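Local coordinates for DegV family protein (Eubacterium eligens, PDB 3FDJ), which is of unknown function but, as in some other DegV family members, probably binds a fatty acid or similar lipid, at residues A[8-13]-A[25-30]. Sequence-based numbering, arbitrary orientation. Where two conformers were deposited one is given.
Sequences ADSACD and VPLTIS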
ATOM      1  N   ALA A   8      -9.758   0.223  -5.621  1.00  7.99           N
ATOM      2  CA  ALA A   8      -8.815  -0.172  -4.575  1.00  8.71           C
ATOM      3  C   ALA A   8      -9.173   0.486  -3.279  1.00  9.60           C
ATOM      4  O   ALA A   8      -9.749   1.563  -3.266  1.00  9.83           O
ATOM      5  CB  ALA A   8      -7.382   0.203  -4.972  1.00  7.72           C
ATOM      6  N   ASP A   9      -8.829  -0.146  -2.160  1.00 10.02           N
ATOM      7  CA  ASP A   9      -8.903   0.593  -0.927  1.00 11.34           C
ATOM      8  C   ASP A   9      -7.823   1.685  -0.848  1.00 10.80           C
ATOM      9  O   ASP A   9      -6.807   1.660  -1.560  1.00 10.06           O
ATOM     10  CB  ASP A   9      -8.906  -0.312   0.281  1.00 12.10           C
ATOM     11  CG  ASP A   9      -7.606  -0.982   0.487  1.00 15.69           C
ATOM     12  OD1 ASP A   9      -6.607  -0.252   0.770  1.00 21.77           O
ATOM     13  OD2 ASP A   9      -7.584  -2.239   0.415  1.00 20.58           O
ATOM     14  N   SER A  10      -8.066   2.636   0.046  1.00  9.56           N
ATOM     15  CA  SER A  10      -7.247   3.845   0.153  1.00  9.95           C
ATOM     16  C   SER A  10      -5.814   3.590   0.653  1.00 10.63           C
ATOM     17  O   SER A  10      -4.988   4.493   0.610  1.00 11.05           O
ATOM     18  CB  SER A  10      -7.955   4.867   1.057  1.00  9.50           C
ATOM     19  OG  SER A  10      -7.975   4.436   2.413  1.00 10.01           O
ATOM     20  N   ALA A  11      -5.512   2.365   1.085  1.00 11.14           N
ATOM     21  CA  ALA A  11      -4.117   1.986   1.373  1.00 11.37           C
ATOM     22  C   ALA A  11      -3.233   2.039   0.122  1.00 11.45           C
ATOM     23  O   ALA A  11      -2.012   1.971   0.254  1.00 12.11           O
ATOM     24  CB  ALA A  11      -4.033   0.626   2.013  1.00 10.86           C
ATOM     25  N   CYS A  12      -3.828   2.163  -1.067  1.00 10.93           N
ATOM     26  CA  CYS A  12      -3.049   2.319  -2.300  1.00 11.62           C
ATOM     27  C   CYS A  12      -2.440   3.719  -2.460  1.00 12.22           C
ATOM     28  O   CYS A  12      -1.617   3.937  -3.346  1.00 12.26           O
ATOM     29  CB  CYS A  12      -3.893   1.970  -3.520  1.00 11.70           C
ATOM     30  SG  CYS A  12      -5.117   3.184  -3.924  1.00 14.05           S
ATOM     31  N   ASP A  13      -2.860   4.655  -1.605  1.00 12.97           N
ATOM     32  CA  ASP A  13      -2.325   6.040  -1.532  1.00 13.75           C
ATOM     33  C   ASP A  13      -2.736   6.964  -2.697  1.00 14.25           C
ATOM     34  O   ASP A  13      -2.394   8.153  -2.670  1.00 15.79           O
ATOM     35  CB  ASP A  13      -0.779   6.084  -1.407  1.00 13.46           C
ATOM     36  CG  ASP A  13      -0.225   5.234  -0.247  1.00 14.64           C
ATOM     37  OD1 ASP A  13      -0.680   5.427   0.906  1.00 16.79           O
ATOM     38  OD2 ASP A  13       0.711   4.411  -0.493  1.00 15.96           O
ATOM     39  N   VAL A  25     -11.476   3.531  -2.288  1.00  9.76           N
ATOM     40  CA  VAL A  25     -12.469   3.350  -1.255  1.00 10.09           C
ATOM     41  C   VAL A  25     -11.825   3.572   0.124  1.00  9.59           C
ATOM     42  O   VAL A  25     -10.937   2.826   0.536  1.00  9.81           O
ATOM     43  CB  VAL A  25     -13.099   1.961  -1.337  1.00 10.14           C
ATOM     44  CG1 VAL A  25     -14.260   1.866  -0.348  1.00 10.39           C
ATOM     45  CG2 VAL A  25     -13.595   1.690  -2.791  1.00 11.74           C
ATOM     46  N   PRO A  26     -12.252   4.618   0.829  1.00 10.84           N
ATOM     47  CA  PRO A  26     -11.569   5.040   2.047  1.00 10.14           C
ATOM     48  C   PRO A  26     -11.699   4.106   3.225  1.00 10.91           C
ATOM     49  O   PRO A  26     -12.794   3.644   3.533  1.00 11.20           O
ATOM     50  CB  PRO A  26     -12.253   6.357   2.410  1.00 10.59           C
ATOM     51  CG  PRO A  26     -13.229   6.629   1.426  1.00 12.05           C
ATOM     52  CD  PRO A  26     -13.338   5.541   0.450  1.00 10.37           C
ATOM     53  N   LEU A  27     -10.570   3.859   3.887  1.00 10.45           N
ATOM     54  CA  LEU A  27     -10.558   3.352   5.249  1.00 11.08           C
ATOM     55  C   LEU A  27     -10.700   4.541   6.203  1.00 11.66           C
ATOM     56  O   LEU A  27     -10.595   5.703   5.783  1.00 11.57           O
ATOM     57  CB  LEU A  27      -9.267   2.561   5.518  1.00 11.08           C
ATOM     58  CG  LEU A  27      -9.336   1.094   5.033  1.00 14.31           C
ATOM     59  CD1 LEU A  27      -8.972   1.024   3.585  1.00 16.27           C
ATOM     60  CD2 LEU A  27      -8.453   0.131   5.862  1.00 14.79           C
ATOM     61  N   THR A  28     -10.902   4.247   7.487  0.50 11.62           N
ATOM     62  CA  THR A  28     -11.127   5.267   8.497  0.50 11.95           C
ATOM     63  C   THR A  28     -10.195   5.032   9.678  0.50 12.28           C
ATOM     64  O   THR A  28     -10.044   3.901  10.125  0.50 12.10           O
ATOM     65  CB  THR A  28     -12.581   5.261   8.975  0.50 12.39           C
ATOM     66  OG1 THR A  28     -13.452   5.513   7.860  0.50 12.31           O
ATOM     67  CG2 THR A  28     -12.804   6.325  10.066  0.50 11.13           C
ATOM     68  N   ILE A  29      -9.568   6.107  10.152  1.00 12.28           N
ATOM     69  CA  ILE A  29      -8.718   6.090  11.321  1.00 13.16           C
ATOM     70  C   ILE A  29      -9.515   6.824  12.379  1.00 13.99           C
ATOM     71  O   ILE A  29     -10.090   7.862  12.089  1.00 13.42           O
ATOM     72  CB  ILE A  29      -7.422   6.869  11.065  1.00 13.83           C
ATOM     73  CG1 ILE A  29      -6.623   6.248   9.912  1.00 15.10           C
ATOM     74  CG2 ILE A  29      -6.577   6.927  12.344  1.00 13.94           C
ATOM     75  CD1 ILE A  29      -6.867   6.923   8.567  1.00 18.11           C
ATOM     76  N   SER A  30      -9.550   6.316  13.599  0.50 14.75           N
ATOM     77  CA  SER A  30     -10.308   7.005  14.638  0.50 15.58           C
ATOM     78  C   SER A  30      -9.648   6.991  16.014  0.50 16.51           C
ATOM     79  O   SER A  30      -8.882   6.090  16.345  0.50 16.07           O
ATOM     80  CB  SER A  30     -11.707   6.414  14.737  0.50 15.58           C
ATOM     81  OG  SER A  30     -11.641   5.072  15.166  0.50 16.39           O
TER
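Ala8 O accepts from Val25 N (2.8 Å). Val25 O in turn takes Ser10 N (2.9 Å), and together the two bonds form the parallel bridge of Asp9 with Val25, at the end of strand 5-9. A third bond replaces backbone by side chain: Leu27 N points almost straight (177°) at Ser10 OG, 3.0 Å away. Ser10 OG lies between its own backbone N and carbonyl carbon (chi1 69°), which swings it across to residues 25-30, and it also hydrogen-bonds Asp38 OD2. Within 8-13, Asp9 OD1 receives Ala11 N through its anti lone pair at 2.9 Å, an Asx turn that leads from the strand into the 3-10 segment; Asp9 OD2 is held by Ile83 N. Leu27 CD1 packs on Asp9 CB, 3.6 Å apart, and also lies against Ser10 OG. An alanine in place of Asp9 would probably leave Ala11 N and Ile83 N without their carboxylate partner and free the turn to shift. Leu27's side chain is about 4 Å from a hexaethylene glycol, probably from the crystallisation liquor, which may mark a pocket. Strand 5-9 lies between strands 21-30 and 77-82; Val25 and Asp9 pack on Trp68 of helix 65-72, Ala8 on Leu126 of helix 120-134.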